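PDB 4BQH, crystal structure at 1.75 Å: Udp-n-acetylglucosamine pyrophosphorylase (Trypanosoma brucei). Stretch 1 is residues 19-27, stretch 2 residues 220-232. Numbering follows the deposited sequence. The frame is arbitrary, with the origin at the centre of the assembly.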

# COMPACT_ATOMS: atom_id res chain seq x y z
N ASN A 19 -1.92 -32.73 -10.32
CA ASN A 19 -1.69 -33.49 -9.09
C ASN A 19 -2.66 -33.10 -7.96
O ASN A 19 -2.34 -33.21 -6.78
CB ASN A 19 -0.23 -33.39 -8.63
CG ASN A 19 0.68 -34.31 -9.41
OD1 ASN A 19 1.81 -33.94 -9.74
ND2 ASN A 19 0.21 -35.51 -9.71
N GLN A 20 -3.85 -32.65 -8.34
CA GLN A 20 -4.86 -32.25 -7.36
C GLN A 20 -6.19 -32.88 -7.78
O GLN A 20 -7.23 -32.22 -7.87
CB GLN A 20 -4.95 -30.71 -7.28
CG GLN A 20 -3.67 -30.07 -6.72
CD GLN A 20 -3.42 -30.36 -5.24
OE1 GLN A 20 -4.34 -30.75 -4.52
NE2 GLN A 20 -2.18 -30.18 -4.79
N ASP A 21 -6.14 -34.19 -8.03
CA ASP A 21 -7.26 -34.86 -8.70
C ASP A 21 -8.58 -34.86 -7.93
O ASP A 21 -9.65 -34.99 -8.54
CB ASP A 21 -6.86 -36.28 -9.10
CG ASP A 21 -5.92 -36.31 -10.29
OD1 ASP A 21 -5.70 -35.27 -10.95
OD2 ASP A 21 -5.40 -37.41 -10.57
N HIS A 22 -8.52 -34.71 -6.61
CA HIS A 22 -9.75 -34.62 -5.80
C HIS A 22 -10.58 -33.40 -6.16
O HIS A 22 -11.81 -33.43 -6.10
CB HIS A 22 -9.43 -34.70 -4.31
CG HIS A 22 -8.54 -33.57 -3.81
ND1 HIS A 22 -7.27 -33.41 -4.24
CD2 HIS A 22 -8.80 -32.53 -2.91
CE1 HIS A 22 -6.74 -32.32 -3.64
NE2 HIS A 22 -7.67 -31.79 -2.82
N ILE A 23 -9.92 -32.31 -6.57
CA ILE A 23 -10.63 -31.11 -7.03
C ILE A 23 -11.24 -31.35 -8.41
O ILE A 23 -12.36 -30.94 -8.69
CB ILE A 23 -9.69 -29.89 -7.07
CG1 ILE A 23 -9.07 -29.68 -5.67
CG2 ILE A 23 -10.42 -28.64 -7.54
CD1 ILE A 23 -8.26 -28.42 -5.56
N LEU A 24 -10.46 -31.99 -9.28
CA LEU A 24 -10.90 -32.29 -10.64
C LEU A 24 -12.16 -33.14 -10.55
O LEU A 24 -13.14 -32.86 -11.23
CB LEU A 24 -9.79 -33.01 -11.41
CG LEU A 24 -9.98 -33.23 -12.90
CD1 LEU A 24 -10.25 -31.92 -13.63
CD2 LEU A 24 -8.75 -33.93 -13.45
N THR A 25 -12.14 -34.12 -9.65
CA THR A 25 -13.29 -35.01 -9.36
C THR A 25 -14.53 -34.23 -8.95
O THR A 25 -15.63 -34.45 -9.48
CB THR A 25 -12.91 -36.02 -8.25
OG1 THR A 25 -11.92 -36.91 -8.77
CG2 THR A 25 -14.11 -36.84 -7.77
N ALA A 26 -14.35 -33.31 -7.99
CA ALA A 26 -15.44 -32.44 -7.57
C ALA A 26 -16.00 -31.65 -8.78
O ALA A 26 -17.21 -31.65 -9.00
CB ALA A 26 -14.99 -31.53 -6.44
N LEU A 27 -15.13 -31.05 -9.59
CA LEU A 27 -15.59 -30.30 -10.78
C LEU A 27 -16.35 -31.13 -11.85
O LEU A 27 -17.24 -30.60 -12.53
CB LEU A 27 -14.42 -29.61 -11.48
CG LEU A 27 -13.79 -28.43 -10.75
CD1 LEU A 27 -12.43 -28.13 -11.35
CD2 LEU A 27 -14.70 -27.21 -10.78
N THR A 220 0.56 -34.64 2.57
CA THR A 220 0.18 -35.19 1.27
C THR A 220 0.35 -34.19 0.12
O THR A 220 0.39 -34.57 -1.06
CB THR A 220 -1.29 -35.68 1.25
OG1 THR A 220 -2.17 -34.55 1.41
CG2 THR A 220 -1.56 -36.69 2.37
N GLY A 221 0.43 -32.90 0.47
CA GLY A 221 0.42 -31.84 -0.55
C GLY A 221 -0.92 -31.60 -1.25
O GLY A 221 -0.99 -30.83 -2.22
N ARG A 222 -1.98 -32.23 -0.75
CA ARG A 222 -3.33 -31.99 -1.27
C ARG A 222 -3.88 -30.65 -0.84
O ARG A 222 -3.78 -30.27 0.32
CB ARG A 222 -4.31 -33.07 -0.81
CG ARG A 222 -4.12 -34.42 -1.48
CD ARG A 222 -5.13 -35.41 -0.93
NE ARG A 222 -4.67 -36.79 -1.09
CZ ARG A 222 -4.95 -37.78 -0.25
NH1 ARG A 222 -5.68 -37.57 0.84
NH2 ARG A 222 -4.48 -39.00 -0.49
N ILE A 223 -4.52 -29.96 -1.77
CA ILE A 223 -5.28 -28.76 -1.43
C ILE A 223 -6.41 -29.17 -0.49
O ILE A 223 -7.12 -30.17 -0.73
CB ILE A 223 -5.83 -28.06 -2.69
CG1 ILE A 223 -4.67 -27.41 -3.46
CG2 ILE A 223 -6.83 -26.97 -2.33
CD1 ILE A 223 -5.02 -26.84 -4.83
N ILE A 224 -6.56 -28.41 0.59
CA ILE A 224 -7.61 -28.68 1.56
C ILE A 224 -8.93 -28.12 1.03
O ILE A 224 -8.97 -27.06 0.43
CB ILE A 224 -7.27 -28.06 2.92
CG1 ILE A 224 -6.01 -28.72 3.51
CG2 ILE A 224 -8.46 -28.17 3.89
CD1 ILE A 224 -5.34 -27.91 4.61
N MET A 225 -10.02 -28.88 1.24
CA MET A 225 -11.36 -28.42 0.93
C MET A 225 -12.01 -27.79 2.16
O MET A 225 -12.04 -28.41 3.23
CB MET A 225 -12.23 -29.60 0.44
CG MET A 225 -11.68 -30.37 -0.76
SD MET A 225 -11.53 -29.30 -2.21
CE MET A 225 -13.26 -29.10 -2.66
N GLU A 226 -12.51 -26.56 2.01
CA GLU A 226 -13.32 -25.95 3.06
C GLU A 226 -14.66 -26.70 3.17
O GLU A 226 -15.17 -26.98 4.27
CB GLU A 226 -13.55 -24.48 2.77
CG GLU A 226 -14.25 -23.73 3.90
CD GLU A 226 -14.29 -22.23 3.71
OE1 GLU A 226 -13.75 -21.71 2.70
OE2 GLU A 226 -14.87 -21.54 4.58
N ASN A 227 -15.21 -27.01 2.01
CA ASN A 227 -16.44 -27.84 1.88
C ASN A 227 -16.49 -28.41 0.47
O ASN A 227 -15.58 -28.20 -0.32
CB ASN A 227 -17.71 -27.03 2.24
CG ASN A 227 -17.90 -25.79 1.39
OD1 ASN A 227 -18.08 -25.87 0.18
ND2 ASN A 227 -17.88 -24.62 2.02
N ARG A 228 -17.56 -29.14 0.12
CA ARG A 228 -17.57 -29.81 -1.15
C ARG A 228 -17.59 -28.83 -2.34
O ARG A 228 -17.29 -29.23 -3.47
CB ARG A 228 -18.72 -30.84 -1.22
CG ARG A 228 -18.44 -32.05 -0.32
CD ARG A 228 -19.52 -33.09 -0.46
NE ARG A 228 -19.56 -33.59 -1.83
CZ ARG A 228 -20.37 -34.54 -2.26
NH1 ARG A 228 -21.27 -35.13 -1.43
NH2 ARG A 228 -20.30 -34.89 -3.53
N GLY A 229 -17.92 -27.57 -2.08
CA GLY A 229 -18.01 -26.57 -3.12
C GLY A 229 -16.99 -25.43 -2.99
O GLY A 229 -17.14 -24.39 -3.63
N ARG A 230 -15.96 -25.63 -2.18
CA ARG A 230 -15.01 -24.54 -1.93
C ARG A 230 -13.67 -25.07 -1.45
O ARG A 230 -13.62 -25.85 -0.50
CB ARG A 230 -15.58 -23.56 -0.91
CG ARG A 230 -14.74 -22.29 -0.74
CD ARG A 230 -15.49 -21.20 0.01
NE ARG A 230 -14.67 -19.98 0.07
CZ ARG A 230 -14.59 -19.10 -0.92
NH1 ARG A 230 -15.25 -19.31 -2.06
NH2 ARG A 230 -13.83 -18.02 -0.79
N ILE A 231 -12.60 -24.64 -2.11
CA ILE A 231 -11.27 -24.97 -1.62
C ILE A 231 -10.82 -23.97 -0.57
O ILE A 231 -11.25 -22.82 -0.56
CB ILE A 231 -10.20 -25.06 -2.74
CG1 ILE A 231 -9.83 -23.69 -3.28
CG2 ILE A 231 -10.61 -26.01 -3.85
CD1 ILE A 231 -8.47 -23.69 -3.95
N CYS A 232 -9.97 -24.44 0.33
CA CYS A 232 -9.36 -23.59 1.30
C CYS A 232 -8.37 -22.70 0.54
O CYS A 232 -7.51 -23.18 -0.19
CB CYS A 232 -8.61 -24.43 2.32
SG CYS A 232 -8.16 -23.37 3.69

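A polar side chain can be buried at little cost if each of its donors and acceptors finds a partner, and peptide groups of an irregular segment are often the partners at hand. The contact between residues 19-27 and 220-232 of this pyrophosphorylase is a compact example. Gln 20, at the N-cap position of the helix, is buried, and its amide reads the backbone of the other stretch at two points. Gln 20 OE1 accepts a hydrogen bond from Ile 223 N at 2.9 Å, with an N-H...acceptor angle of 177°, while Gln 20 NE2 donates to Gly 221 O, also at 2.9 Å. A carboxamide suits the site because it carries donor and acceptor side by side; chi1 and chi2, both m, fold the chain so that its end approaches the loop although CA-to-CB points sideways. Gln 20 NE2 has a further hydrogen bond elsewhere in the structure. Gln 20 O is also used, accepting from Ile 23 N at 3.0 Å in the first turn of the helix.

One residue's backbone serves two side chains: Ile 223, whose N is taken by Gln 20, also offers its carbonyl, and His 22 NE2 donates to Ile 223 O at 2.7 Å. His 22 NE2 therefore carries a proton. The carbonyl lies near the plane of the imidazole, where a ring nitrogen can donate, and Arg 222 CD sits over one face. The chi1 p rotamer accompanies this reach.

Beside the polar groups lies an apolar patch. Ile 23 points toward the other stretch: Ile 23 CD1 meets Ile 223 CD1 at 3.7 Å and Ile 231 CG2 at 3.8 Å, and Ile 23 CG1 lies 4.3 Å from Met 225 SD. These branched and flexible apolar side chains ask for no hydrogen bonds. Altogether 384 Å² is buried, and each of the three cross-stretch hydrogen bonds pairs a side chain of the first stretch with a backbone group of the second.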